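Local structure of leucyl-trna synthetase (Plasmodium falciparum, 5FOD) at residues Y8-I13 with I90-T95; N110-Y115 with K185-H190; K97-Y102 with F321-L326; S227-D232 with S264-P269. The protein probably removes wrongly attached amino acids from tRNA(Leu), as the editing domain of the cytosolic enzyme that joins leucine to its tRNA using ATP. The protein carries 1 engineered substitution. All coordinates share one frame; numbering follows the deposited sequence.

Interaction 1: Y8-I13 with I90-T95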
loop_
_atom_site.group_PDB
_atom_site.type_symbol
_atom_site.label_atom_id
_atom_site.label_comp_id
_atom_site.label_asym_id
_atom_site.label_seq_id
_atom_site.Cartn_x
_atom_site.Cartn_y
_atom_site.Cartn_z
ATOM N N TYR A 8 0.870 11.933 -6.158
ATOM C CA TYR A 8 0.682 11.087 -4.976
ATOM C C TYR A 8 2.051 10.828 -4.403
ATOM O O TYR A 8 3.050 10.839 -5.128
ATOM C CB TYR A 8 0.051 9.751 -5.366
ATOM C CG TYR A 8 -1.346 9.831 -5.952
ATOM C CD1 TYR A 8 -1.543 10.073 -7.315
ATOM C CD2 TYR A 8 -2.475 9.695 -5.130
ATOM C CE1 TYR A 8 -2.819 10.131 -7.845
ATOM C CE2 TYR A 8 -3.763 9.794 -5.639
ATOM C CZ TYR A 8 -3.924 10.001 -6.998
ATOM O OH TYR A 8 -5.193 10.082 -7.517
ATOM N N THR A 9 2.081 10.580 -3.098
ATOM C CA THR A 9 3.254 10.065 -2.417
ATOM C C THR A 9 3.039 8.606 -2.206
ATOM O O THR A 9 2.062 8.185 -1.576
ATOM C CB THR A 9 3.528 10.719 -1.070
ATOM O OG1 THR A 9 3.645 12.118 -1.273
ATOM C CG2 THR A 9 4.855 10.199 -0.477
ATOM N N LEU A 10 3.960 7.839 -2.730
ATOM C CA LEU A 10 3.946 6.418 -2.499
ATOM C C LEU A 10 4.807 6.125 -1.291
ATOM O O LEU A 10 5.920 6.669 -1.167
ATOM C CB LEU A 10 4.447 5.652 -3.727
ATOM C CG LEU A 10 3.634 5.944 -4.994
ATOM C CD1 LEU A 10 4.135 4.941 -6.041
ATOM C CD2 LEU A 10 2.091 5.856 -4.837
ATOM N N ILE A 11 4.330 5.260 -0.415
ATOM C CA ILE A 11 5.100 4.904 0.776
ATOM C C ILE A 11 5.435 3.464 0.667
ATOM O O ILE A 11 4.587 2.666 0.332
ATOM C CB ILE A 11 4.377 5.222 2.086
ATOM C CG1 ILE A 11 4.086 6.723 2.167
ATOM C CG2 ILE A 11 5.329 4.927 3.255
ATOM C CD1 ILE A 11 3.074 7.098 3.209
ATOM N N LYS A 12 6.726 3.140 0.891
ATOM C CA LYS A 12 7.160 1.747 0.945
ATOM C C LYS A 12 6.598 1.035 2.168
ATOM O O LYS A 12 6.997 1.260 3.327
ATOM C CB LYS A 12 8.698 1.626 0.861
ATOM C CG LYS A 12 9.259 2.156 -0.453
ATOM C CD LYS A 12 10.780 2.148 -0.418
ATOM C CE LYS A 12 11.341 2.709 -1.685
ATOM N NZ LYS A 12 12.813 2.762 -1.542
ATOM N N ILE A 13 5.691 0.111 1.925
ATOM C CA ILE A 13 5.134 -0.707 2.987
ATOM C C ILE A 13 5.706 -2.076 2.917
ATOM O O ILE A 13 5.321 -2.916 2.059
ATOM C CB ILE A 13 3.583 -0.732 2.933
ATOM C CG1 ILE A 13 3.004 0.689 2.981
ATOM C CG2 ILE A 13 3.027 -1.491 4.091
ATOM C CD1 ILE A 13 1.466 0.765 2.841
ATOM N N ILE A 90 7.720 -5.212 -0.904
ATOM C CA ILE A 90 7.167 -3.887 -0.621
ATOM C C ILE A 90 5.830 -3.650 -1.341
ATOM O O ILE A 90 5.788 -3.622 -2.556
ATOM C CB ILE A 90 8.154 -2.797 -1.101
ATOM C CG1 ILE A 90 9.433 -2.876 -0.275
ATOM C CG2 ILE A 90 7.534 -1.386 -1.023
ATOM C CD1 ILE A 90 10.562 -2.068 -0.856
ATOM N N PHE A 91 4.763 -3.429 -0.578
ATOM C CA PHE A 91 3.526 -2.914 -1.141
ATOM C C PHE A 91 3.694 -1.402 -1.345
ATOM O O PHE A 91 4.136 -0.720 -0.431
ATOM C CB PHE A 91 2.328 -3.153 -0.149
ATOM C CG PHE A 91 1.859 -4.569 -0.077
ATOM C CD1 PHE A 91 2.597 -5.538 0.609
ATOM C CD2 PHE A 91 0.702 -4.962 -0.704
ATOM C CE1 PHE A 91 2.170 -6.843 0.642
ATOM C CE2 PHE A 91 0.271 -6.266 -0.654
ATOM C CZ PHE A 91 1.002 -7.210 0.020
ATOM N N LEU A 92 3.357 -0.856 -2.520
ATOM C CA LEU A 92 3.441 0.569 -2.696
ATOM C C LEU A 92 2.093 1.241 -2.299
ATOM O O LEU A 92 1.108 1.151 -3.049
ATOM C CB LEU A 92 3.808 0.926 -4.157
ATOM C CG LEU A 92 5.280 0.667 -4.579
ATOM C CD1 LEU A 92 5.446 0.673 -6.092
ATOM C CD2 LEU A 92 6.200 1.725 -3.966
ATOM N N GLY A 93 2.090 1.923 -1.141
ATOM C CA GLY A 93 0.925 2.603 -0.615
ATOM C C GLY A 93 0.847 4.001 -1.157
ATOM O O GLY A 93 1.855 4.674 -1.190
ATOM N N SER A 94 -0.333 4.421 -1.599
ATOM C CA SER A 94 -0.547 5.743 -2.151
ATOM C C SER A 94 -1.256 6.681 -1.156
ATOM O O SER A 94 -2.288 6.328 -0.595
ATOM C CB SER A 94 -1.381 5.629 -3.400
ATOM O OG SER A 94 -1.476 6.906 -4.059
ATOM N N THR A 95 -0.730 7.873 -0.962
ATOM C CA THR A 95 -1.396 8.832 -0.070
ATOM C C THR A 95 -1.239 10.247 -0.573
ATOM O O THR A 95 -0.260 10.569 -1.252
ATOM C CB THR A 95 -0.810 8.799 1.347
ATOM O OG1 THR A 95 -1.636 9.524 2.249
ATOM C CG2 THR A 95 0.563 9.396 1.432
HETATM O O HOH W 1 1.325 13.417 -1.720
#
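Thr9, Ile11 and Ile13 pair with Thr95, Gly93 and Phe91 as antiparallel hydrogen-bonded pairs in the central sheet of the editing domain. Each pair exchanges two backbone bonds, six in all, among them Ile11 N to Gly93 O at 2.7 Å and Phe91 N to Ile13 O at 2.7 Å. Between them lie the non-hydrogen-bonded pairs Leu10–Ser94 and Lys12–Leu92. Leu10 CA makes a CA-H...O contact of 3.0 Å with Gly93 O, which therefore serves two donors. The strands run at 147° to each other, so the ribbon is clearly twisted.

Apolar contacts lie on both faces. On the face of Ile11, Ile13 and Thr95, Ile13 CD1 rests 4.0 Å from Gly93 CA, over backbone alone, while Ile11 CD1 meets Thr95 CG2 at 3.8 Å. On the face of Leu10 and Lys12, Leu10 CD2 touches Ser94 CB; nearby, Lys12 CB packs on Ile90 CG2, and its amine forms a salt bridge with Asp122.

Polar side-chain contacts gather at one end. Ser94 OG, anti to its backbone N (chi1 -173°), reaches 3.2 Å from Tyr8 CD2, obliquely to the ring, and bonds Ser219. One water bridges Thr9 OG1, at 2.7 Å, and Thr95 O. Backbone bonds thus carry the pairing, and the Ile13 methyl lies close over Gly93, which has no side chain.

Interaction 2: N110-Y115 with K185-H190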
loop_
_atom_site.group_PDB
_atom_site.type_symbol
_atom_site.label_atom_id
_atom_site.label_comp_id
_atom_site.label_asym_id
_atom_site.label_seq_id
_atom_site.Cartn_x
_atom_site.Cartn_y
_atom_site.Cartn_z
ATOM N N ASN A 110 -7.829 -3.780 -1.845
ATOM C CA ASN A 110 -9.141 -4.203 -2.365
ATOM C C ASN A 110 -9.164 -5.716 -2.466
ATOM O O ASN A 110 -8.451 -6.292 -3.305
ATOM C CB ASN A 110 -9.474 -3.554 -3.701
ATOM C CG ASN A 110 -10.966 -3.738 -4.107
ATOM O OD1 ASN A 110 -11.595 -4.790 -3.873
ATOM N ND2 ASN A 110 -11.526 -2.694 -4.709
ATOM N N PRO A 111 -9.937 -6.379 -1.598
ATOM C CA PRO A 111 -9.825 -7.826 -1.539
ATOM C C PRO A 111 -10.364 -8.576 -2.802
ATOM O O PRO A 111 -10.084 -9.748 -2.998
ATOM C CB PRO A 111 -10.668 -8.166 -0.316
ATOM C CG PRO A 111 -11.784 -7.150 -0.374
ATOM C CD PRO A 111 -10.972 -5.898 -0.648
ATOM N N ASN A 112 -11.123 -7.891 -3.628
ATOM C CA ASN A 112 -11.755 -8.474 -4.809
ATOM C C ASN A 112 -11.011 -8.267 -6.095
ATOM O O ASN A 112 -11.505 -8.632 -7.135
ATOM C CB ASN A 112 -13.163 -7.866 -4.938
ATOM C CG ASN A 112 -14.014 -8.189 -3.742
ATOM O OD1 ASN A 112 -13.938 -9.309 -3.210
ATOM N ND2 ASN A 112 -14.787 -7.210 -3.275
ATOM N N GLU A 113 -9.826 -7.689 -6.041
ATOM C CA GLU A 113 -9.113 -7.249 -7.241
ATOM C C GLU A 113 -7.719 -7.823 -7.217
ATOM O O GLU A 113 -7.206 -8.165 -6.160
ATOM C CB GLU A 113 -9.031 -5.734 -7.285
ATOM C CG GLU A 113 -10.385 -5.010 -7.271
ATOM C CD GLU A 113 -11.219 -5.175 -8.545
ATOM O OE1 GLU A 113 -10.668 -5.354 -9.648
ATOM O OE2 GLU A 113 -12.466 -5.113 -8.442
ATOM N N TYR A 114 -7.155 -7.952 -8.401
ATOM C CA TYR A 114 -5.851 -8.521 -8.591
ATOM C C TYR A 114 -4.768 -7.510 -8.375
ATOM O O TYR A 114 -4.897 -6.382 -8.776
ATOM C CB TYR A 114 -5.702 -9.031 -9.990
ATOM C CG TYR A 114 -6.368 -10.319 -10.260
ATOM C CD1 TYR A 114 -5.958 -11.460 -9.624
ATOM C CD2 TYR A 114 -7.368 -10.425 -11.230
ATOM C CE1 TYR A 114 -6.549 -12.679 -9.905
ATOM C CE2 TYR A 114 -7.950 -11.634 -11.535
ATOM C CZ TYR A 114 -7.541 -12.749 -10.868
ATOM O OH TYR A 114 -8.103 -13.938 -11.171
ATOM N N TYR A 115 -3.677 -7.924 -7.752
ATOM C CA TYR A 115 -2.526 -7.074 -7.608
ATOM C C TYR A 115 -1.358 -7.797 -8.278
ATOM O O TYR A 115 -1.319 -9.019 -8.348
ATOM C CB TYR A 115 -2.249 -6.773 -6.131
ATOM C CG TYR A 115 -3.243 -5.833 -5.583
ATOM C CD1 TYR A 115 -4.492 -6.297 -5.158
ATOM C CD2 TYR A 115 -2.969 -4.482 -5.505
ATOM C CE1 TYR A 115 -5.454 -5.427 -4.653
ATOM C CE2 TYR A 115 -3.911 -3.611 -5.014
ATOM C CZ TYR A 115 -5.176 -4.044 -4.663
ATOM O OH TYR A 115 -6.093 -3.139 -4.141
ATOM N N LYS A 185 0.423 -12.523 -10.051
ATOM C CA LYS A 185 -0.805 -11.759 -10.074
ATOM C C LYS A 185 -1.710 -12.383 -9.070
ATOM O O LYS A 185 -2.109 -13.512 -9.253
ATOM C CB LYS A 185 -1.421 -11.787 -11.464
ATOM C CG LYS A 185 -2.688 -10.961 -11.578
ATOM C CD LYS A 185 -3.294 -11.062 -12.988
ATOM C CE LYS A 185 -4.085 -12.339 -13.191
ATOM N NZ LYS A 185 -5.142 -12.161 -14.242
ATOM N N ILE A 186 -2.022 -11.677 -7.975
ATOM C CA ILE A 186 -2.679 -12.304 -6.817
ATOM C C ILE A 186 -3.879 -11.454 -6.364
ATOM O O ILE A 186 -3.766 -10.239 -6.254
ATOM C CB ILE A 186 -1.679 -12.518 -5.649
ATOM C CG1 ILE A 186 -0.441 -13.287 -6.161
ATOM C CG2 ILE A 186 -2.327 -13.264 -4.520
ATOM C CD1 ILE A 186 0.668 -13.471 -5.175
ATOM N N LYS A 187 -5.001 -12.110 -6.073
ATOM C CA LYS A 187 -6.223 -11.417 -5.617
ATOM C C LYS A 187 -5.969 -10.847 -4.194
ATOM O O LYS A 187 -5.362 -11.520 -3.362
ATOM C CB LYS A 187 -7.417 -12.378 -5.660
ATOM C CG LYS A 187 -8.753 -11.671 -5.690
ATOM C CD LYS A 187 -9.920 -12.643 -5.872
ATOM C CE LYS A 187 -11.191 -12.043 -5.306
ATOM N NZ LYS A 187 -12.385 -12.853 -5.630
ATOM N N GLY A 188 -6.410 -9.615 -3.943
ATOM C CA GLY A 188 -6.132 -8.912 -2.683
ATOM C C GLY A 188 -6.510 -9.661 -1.430
ATOM O O GLY A 188 -5.812 -9.566 -0.409
ATOM N N GLU A 189 -7.591 -10.442 -1.502
ATOM C CA GLU A 189 -8.043 -11.263 -0.364
ATOM C C GLU A 189 -6.935 -12.133 0.245
ATOM O O GLU A 189 -6.883 -12.299 1.445
ATOM C CB GLU A 189 -9.261 -12.130 -0.739
ATOM C CG GLU A 189 -9.005 -13.176 -1.828
ATOM C CD GLU A 189 -10.267 -13.924 -2.303
ATOM O OE1 GLU A 189 -11.388 -13.553 -1.881
ATOM O OE2 GLU A 189 -10.144 -14.873 -3.119
ATOM N N HIS A 190 -6.030 -12.638 -0.572
ATOM C CA HIS A 190 -5.005 -13.525 -0.058
ATOM C C HIS A 190 -3.908 -12.856 0.785
ATOM O O HIS A 190 -3.173 -13.546 1.449
ATOM C CB HIS A 190 -4.407 -14.288 -1.205
ATOM C CG HIS A 190 -5.369 -15.231 -1.825
ATOM N ND1 HIS A 190 -5.691 -15.198 -3.164
ATOM C CD2 HIS A 190 -6.116 -16.211 -1.284
ATOM C CE1 HIS A 190 -6.579 -16.135 -3.429
ATOM N NE2 HIS A 190 -6.859 -16.761 -2.305
#
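Lys185 lays its chain across one face of the Tyr114 ring. CE sits 4.0 Å from the ring centroid, almost on the normal, as a CH-pi contact, and NZ follows at 4.1 Å from the same centroid as a cation-pi partner, 18° off the normal. The chain leaves its backbone with CG anti to N, then bends at chi3 (80°), which folds CE and NZ back over the ring; NZ also bonds Thr61 and meets Phe62.

Tyr115 projects from the other face of the ribbon. Its ring edge has Asn110 O in plane, CD1 comes 4.0 Å from Gly188 CA, and the hydroxyl accepts from Asn110 N while also bonding Gly221 O. The phenol thereby spans the type I turn Asn110–Glu113. Within it Asn112 N donates to Asn110 OD1, an Asx turn, while Asn110 ND2 bonds Ile214 O. Lys187 runs extended alongside the turn, CE 3.4 Å from Pro111 O, ending near Glu189 in a long salt bridge.

Backbone bonds fix the register: Tyr115 and Ile186 exchange a pair, Gly188 N reaches Glu113 O at 2.8 Å, and Glu189 N donates to Pro111 O at 3.0 Å, well off the carbonyl direction (C=O...N 110°).

Strands 114-120 and 182-187 are antiparallel neighbours here, the first also pairing with strand 149-153. Strand 182-187 gives way to a 3-10 turn at Gly188, just where the turn joining strands 106-109 and 114-120 packs against it, with Met216 touching Tyr115 and Tyr251 touching Pro111.

Interaction 3: K97-Y102 with F321-L326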
loop_
_atom_site.group_PDB
_atom_site.type_symbol
_atom_site.label_atom_id
_atom_site.label_comp_id
_atom_site.label_asym_id
_atom_site.label_seq_id
_atom_site.Cartn_x
_atom_site.Cartn_y
_atom_site.Cartn_z
ATOM N N LYS A 97 -1.753 12.534 1.917
ATOM C CA LYS A 97 -1.449 13.187 3.197
ATOM C C LYS A 97 -0.217 12.474 3.810
ATOM O O LYS A 97 -0.318 11.810 4.820
ATOM C CB LYS A 97 -2.633 13.069 4.156
ATOM C CG LYS A 97 -3.999 13.524 3.649
ATOM C CD LYS A 97 -4.957 13.467 4.838
ATOM C CE LYS A 97 -6.410 13.449 4.428
ATOM N NZ LYS A 97 -7.267 13.130 5.613
ATOM N N PRO A 98 0.936 12.587 3.169
ATOM C CA PRO A 98 2.136 11.877 3.640
ATOM C C PRO A 98 2.560 12.320 5.034
ATOM O O PRO A 98 3.159 11.497 5.781
ATOM C CB PRO A 98 3.230 12.276 2.626
ATOM C CG PRO A 98 2.724 13.585 2.040
ATOM C CD PRO A 98 1.224 13.403 1.979
ATOM N N GLU A 99 2.244 13.566 5.410
ATOM C CA GLU A 99 2.484 14.027 6.777
ATOM C C GLU A 99 1.761 13.221 7.904
ATOM O O GLU A 99 2.059 13.469 9.053
ATOM C CB GLU A 99 2.178 15.540 6.967
ATOM C CG GLU A 99 0.684 15.901 7.044
ATOM C CD GLU A 99 -0.050 15.806 5.708
ATOM O OE1 GLU A 99 0.574 15.583 4.643
ATOM O OE2 GLU A 99 -1.288 15.958 5.691
ATOM N N THR A 100 0.821 12.315 7.586
ATOM C CA THR A 100 0.081 11.506 8.570
ATOM C C THR A 100 0.657 10.065 8.732
ATOM O O THR A 100 0.125 9.283 9.530
ATOM C CB THR A 100 -1.431 11.356 8.205
ATOM O OG1 THR A 100 -1.572 10.663 6.951
ATOM C CG2 THR A 100 -2.161 12.661 8.159
ATOM N N ALA A 101 1.768 9.769 8.053
ATOM C CA ALA A 101 2.289 8.421 7.928
ATOM C C ALA A 101 2.726 7.815 9.282
ATOM O O ALA A 101 2.681 6.609 9.492
ATOM C CB ALA A 101 3.418 8.418 6.920
ATOM N N TYR A 102 3.137 8.667 10.201
ATOM C CA TYR A 102 3.526 8.244 11.506
ATOM C C TYR A 102 2.385 7.545 12.221
ATOM O O TYR A 102 2.640 6.603 12.972
ATOM C CB TYR A 102 4.019 9.457 12.309
ATOM C CG TYR A 102 4.387 9.211 13.756
ATOM C CD1 TYR A 102 5.564 8.539 14.085
ATOM C CD2 TYR A 102 3.614 9.708 14.786
ATOM C CE1 TYR A 102 5.947 8.356 15.412
ATOM C CE2 TYR A 102 3.992 9.526 16.104
ATOM C CZ TYR A 102 5.141 8.844 16.410
ATOM O OH TYR A 102 5.511 8.667 17.737
ATOM N N PHE A 321 -0.018 22.775 6.415
ATOM C CA PHE A 321 0.214 23.364 5.099
ATOM C C PHE A 321 1.716 23.323 4.702
ATOM O O PHE A 321 2.072 23.024 3.576
ATOM C CB PHE A 321 -0.296 24.791 5.106
ATOM C CG PHE A 321 -0.154 25.456 3.795
ATOM C CD1 PHE A 321 -1.136 25.346 2.853
ATOM C CD2 PHE A 321 0.976 26.166 3.512
ATOM C CE1 PHE A 321 -0.966 25.916 1.622
ATOM C CE2 PHE A 321 1.166 26.739 2.299
ATOM C CZ PHE A 321 0.184 26.626 1.347
ATOM N N ASN A 322 2.599 23.617 5.638
ATOM C CA ASN A 322 4.029 23.541 5.371
ATOM C C ASN A 322 4.541 22.093 5.469
ATOM O O ASN A 322 5.363 21.673 4.649
ATOM C CB ASN A 322 4.780 24.448 6.339
ATOM C CG ASN A 322 4.349 25.885 6.250
ATOM O OD1 ASN A 322 3.874 26.477 7.245
ATOM N ND2 ASN A 322 4.447 26.449 5.056
ATOM N N CYS A 323 4.061 21.333 6.451
ATOM C CA CYS A 323 4.544 19.969 6.686
ATOM C C CYS A 323 4.198 19.003 5.541
ATOM O O CYS A 323 4.949 18.074 5.282
ATOM C CB CYS A 323 4.028 19.455 8.031
ATOM S SG CYS A 323 4.365 17.726 8.397
ATOM N N ARG A 324 3.057 19.224 4.865
ATOM C CA ARG A 324 2.702 18.518 3.618
ATOM C C ARG A 324 3.895 18.455 2.662
ATOM O O ARG A 324 4.225 17.376 2.152
ATOM C CB ARG A 324 1.543 19.215 2.909
ATOM C CG ARG A 324 1.234 18.769 1.475
ATOM C CD ARG A 324 0.640 17.364 1.386
ATOM N NE ARG A 324 -0.361 17.096 2.429
ATOM C CZ ARG A 324 -1.659 17.403 2.392
ATOM N NH1 ARG A 324 -2.222 17.991 1.340
ATOM N NH2 ARG A 324 -2.423 17.103 3.442
ATOM N N LYS A 325 4.517 19.614 2.441
ATOM C CA LYS A 325 5.716 19.759 1.605
ATOM C C LYS A 325 6.928 19.049 2.208
ATOM O O LYS A 325 7.547 18.234 1.533
ATOM C CB LYS A 325 6.110 21.233 1.411
ATOM C CG LYS A 325 5.313 22.037 0.411
ATOM C CD LYS A 325 5.878 23.472 0.344
ATOM C CE LYS A 325 5.096 24.404 -0.607
ATOM N NZ LYS A 325 3.830 24.986 -0.038
ATOM N N LEU A 326 7.250 19.347 3.459
ATOM C CA LEU A 326 8.425 18.808 4.137
ATOM C C LEU A 326 8.334 17.285 4.193
ATOM O O LEU A 326 9.322 16.633 3.956
ATOM C CB LEU A 326 8.614 19.348 5.566
ATOM C CG LEU A 326 8.884 20.858 5.875
ATOM C CD1 LEU A 326 9.359 20.971 7.323
ATOM C CD2 LEU A 326 9.908 21.547 4.992
#
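Glu99 and Arg324 form the tight part of this contact, a buried side-on salt bridge. Arg324 NE donates to Glu99 OE1 at 2.8 Å and NH2 donates to OE2 at 2.8 Å, both bonds nearly straight. The carboxylate lies in line with the guanidinium edge, but the two planes are turned 32° apart, and both oxygens are met out of the carboxylate plane, OE1 by 36°. Bends at chi2 (70°) and chi3 curl the arginine back to present this edge; the CB bond of Glu99 points to the helix and its chain bends at chi2. Tyr301 and Tyr305 of helix 293-307 also pack on Arg324.

The 3-10 turn of Glu99, following strand 88-95, probably corresponds to the threonine-rich motif of class Ia editing domains, which in relatives lines the editing pocket. The salt bridge ties the turn to helix 320-333. Within the turn, Lys97 O accepts from both Thr100 N and Thr100 OG1.

Around the ion pair the fit is looser. Pro98 CD stands 4.0 Å from Arg324 NE, its ring crossing the arginine chain at about a right angle. Partly exposed Lys97 is the more accessible part of the contact: it merely brushes Arg324 NH2 with CG, at 3.9 Å, and its extended chain leads off to Gln304.

Interaction 4: S227-D232 with S264-P269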
loop_
_atom_site.group_PDB
_atom_site.type_symbol
_atom_site.label_atom_id
_atom_site.label_comp_id
_atom_site.label_asym_id
_atom_site.label_seq_id
_atom_site.Cartn_x
_atom_site.Cartn_y
_atom_site.Cartn_z
ATOM N N SER A 227 -6.437 5.928 10.684
ATOM C CA SER A 227 -7.823 6.110 11.160
ATOM C C SER A 227 -8.034 7.332 12.100
ATOM O O SER A 227 -9.156 7.817 12.258
ATOM C CB SER A 227 -8.296 4.822 11.791
ATOM O OG SER A 227 -7.521 4.542 12.951
ATOM N N SER A 228 -6.974 7.882 12.658
ATOM C CA SER A 228 -7.100 9.054 13.530
ATOM C C SER A 228 -7.421 10.277 12.695
ATOM O O SER A 228 -8.221 11.092 13.140
ATOM C CB SER A 228 -5.824 9.373 14.292
ATOM O OG SER A 228 -4.709 9.395 13.418
ATOM N N ASP A 229 -6.809 10.378 11.503
ATOM C CA ASP A 229 -6.793 11.613 10.712
ATOM C C ASP A 229 -7.618 11.591 9.414
ATOM O O ASP A 229 -7.699 12.614 8.742
ATOM C CB ASP A 229 -5.342 11.960 10.399
ATOM C CG ASP A 229 -4.545 12.323 11.645
ATOM O OD1 ASP A 229 -5.153 12.689 12.689
ATOM O OD2 ASP A 229 -3.318 12.180 11.617
ATOM N N SER A 230 -8.193 10.436 9.052
ATOM C CA SER A 230 -8.986 10.254 7.830
ATOM C C SER A 230 -10.333 9.669 8.185
ATOM O O SER A 230 -10.386 8.577 8.816
ATOM C CB SER A 230 -8.318 9.259 6.878
ATOM O OG SER A 230 -9.268 8.633 6.010
ATOM N N THR A 231 -11.407 10.338 7.774
ATOM C CA THR A 231 -12.730 9.761 8.020
ATOM C C THR A 231 -13.009 8.502 7.200
ATOM O O THR A 231 -13.668 7.590 7.698
ATOM C CB THR A 231 -13.819 10.798 7.781
ATOM O OG1 THR A 231 -13.639 11.841 8.739
ATOM C CG2 THR A 231 -15.201 10.183 7.984
ATOM N N ASP A 232 -12.574 8.374 5.963
ATOM C CA ASP A 232 -12.935 7.078 5.355
ATOM C C ASP A 232 -12.181 5.906 5.949
ATOM O O ASP A 232 -12.720 4.806 5.977
ATOM C CB ASP A 232 -12.896 7.005 3.851
ATOM C CG ASP A 232 -11.556 7.192 3.300
ATOM O OD1 ASP A 232 -10.752 7.910 3.959
ATOM O OD2 ASP A 232 -11.332 6.632 2.185
ATOM N N SER A 264 -2.763 10.333 16.313
ATOM C CA SER A 264 -3.245 11.488 15.585
ATOM C C SER A 264 -2.094 12.469 15.249
ATOM O O SER A 264 -1.292 12.837 16.086
ATOM C CB SER A 264 -4.384 12.153 16.349
ATOM O OG SER A 264 -5.117 13.008 15.450
ATOM N N CYS A 265 -1.942 12.809 13.980
ATOM C CA CYS A 265 -0.844 13.638 13.558
ATOM C C CYS A 265 -1.253 15.062 13.355
ATOM O O CYS A 265 -0.356 15.892 13.105
ATOM C CB CYS A 265 -0.254 13.132 12.230
ATOM S SG CYS A 265 0.496 11.488 12.360
ATOM N N ILE A 266 -2.569 15.343 13.406
ATOM C CA ILE A 266 -3.131 16.665 12.979
ATOM C C ILE A 266 -4.236 17.137 13.931
ATOM O O ILE A 266 -5.173 16.433 14.232
ATOM C CB ILE A 266 -3.681 16.661 11.505
ATOM C CG1 ILE A 266 -2.568 16.375 10.485
ATOM C CG2 ILE A 266 -4.370 17.987 11.138
ATOM C CD1 ILE A 266 -3.082 16.054 9.098
ATOM N N GLU A 267 -4.104 18.353 14.424
ATOM C CA GLU A 267 -5.153 18.935 15.227
ATOM C C GLU A 267 -5.743 20.129 14.429
ATOM O O GLU A 267 -5.034 20.828 13.753
ATOM C CB GLU A 267 -4.584 19.313 16.585
ATOM C CG GLU A 267 -3.586 20.455 16.599
ATOM C CD GLU A 267 -3.498 21.148 17.959
ATOM O OE1 GLU A 267 -4.217 20.734 18.887
ATOM O OE2 GLU A 267 -2.714 22.120 18.097
ATOM N N LEU A 268 -7.053 20.308 14.467
ATOM C CA LEU A 268 -7.685 21.453 13.872
ATOM C C LEU A 268 -8.055 22.360 15.040
ATOM O O LEU A 268 -8.587 21.888 16.026
ATOM C CB LEU A 268 -8.951 21.040 13.104
ATOM C CG LEU A 268 -8.727 20.450 11.727
ATOM C CD1 LEU A 268 -10.029 19.943 11.128
ATOM C CD2 LEU A 268 -8.098 21.480 10.817
ATOM N N PRO A 269 -7.771 23.653 14.952
ATOM C CA PRO A 269 -8.227 24.432 16.112
ATOM C C PRO A 269 -9.772 24.394 16.181
ATOM O O PRO A 269 -10.437 24.241 15.150
ATOM C CB PRO A 269 -7.665 25.838 15.842
ATOM C CG PRO A 269 -6.549 25.635 14.864
ATOM C CD PRO A 269 -6.954 24.448 14.023
HETATM O O HOH W 2 -6.832 14.628 13.062
#
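The loop leading into helix 231-242 meets the start of a short two-stranded ribbon (266-267 with 309-310) through Asp229, whose carboxylate receives donors from Ser264 and Cys265. Ser264 OG donates to OD1 at 2.8 Å and Cys265 N to OD2 at 2.8 Å, each on the syn lone pair, with a second, weak bond from Cys265 N to OD1. Both carboxylate oxygens are gripped, one by a hydroxyl and one by a backbone N-H. Ser264 OG, anti to its own N (chi1 -162°), is turned to the acid and also takes a bond from Asn274 N.

Asp229 directly precedes Ser230, the N-cap of the helix, so the carboxylate anchors the loop just ahead of the helix start. In relatives the region around this loop probably contributes to the editing pocket; here the residues at the contact are buried.

A water extends the grip: it donates to Asp229 OD1 at 2.6 Å and to Ile266 O at 2.7 Å, bridging acid and strand. Elsewhere small groups pack. Ser228 CB lies 3.7 Å from Ser264 CB, and Ser228 OG comes 3.3 Å from Ser264 CA while bonding Ser262. Cys265 CB touches Asp229 OD2 at 3.3 Å.

Interaction 1 is the core contact, its centre about 5 Å from that of the chain; interaction 2 belongs to the same mixed sheet but is only partly buried, its centre about 12 Å from the chain's centre. Both include antiparallel strand pairing, interaction 2 also a turn against a 3-10 segment; the first adds aliphatic packing, the second a lysine over a tyrosine ring. Interactions 3 and 4 are buried contacts farther out, each centred on a carboxylate, bound in one by a guanidinium and in the other by a hydroxyl and a backbone N-H. They touch each other, Thr100 CG2 against Ile266 CD1, and interaction 1 reaches interaction 3 where Thr9 meets Pro98. Interaction 2 lies across the chain's centre from both.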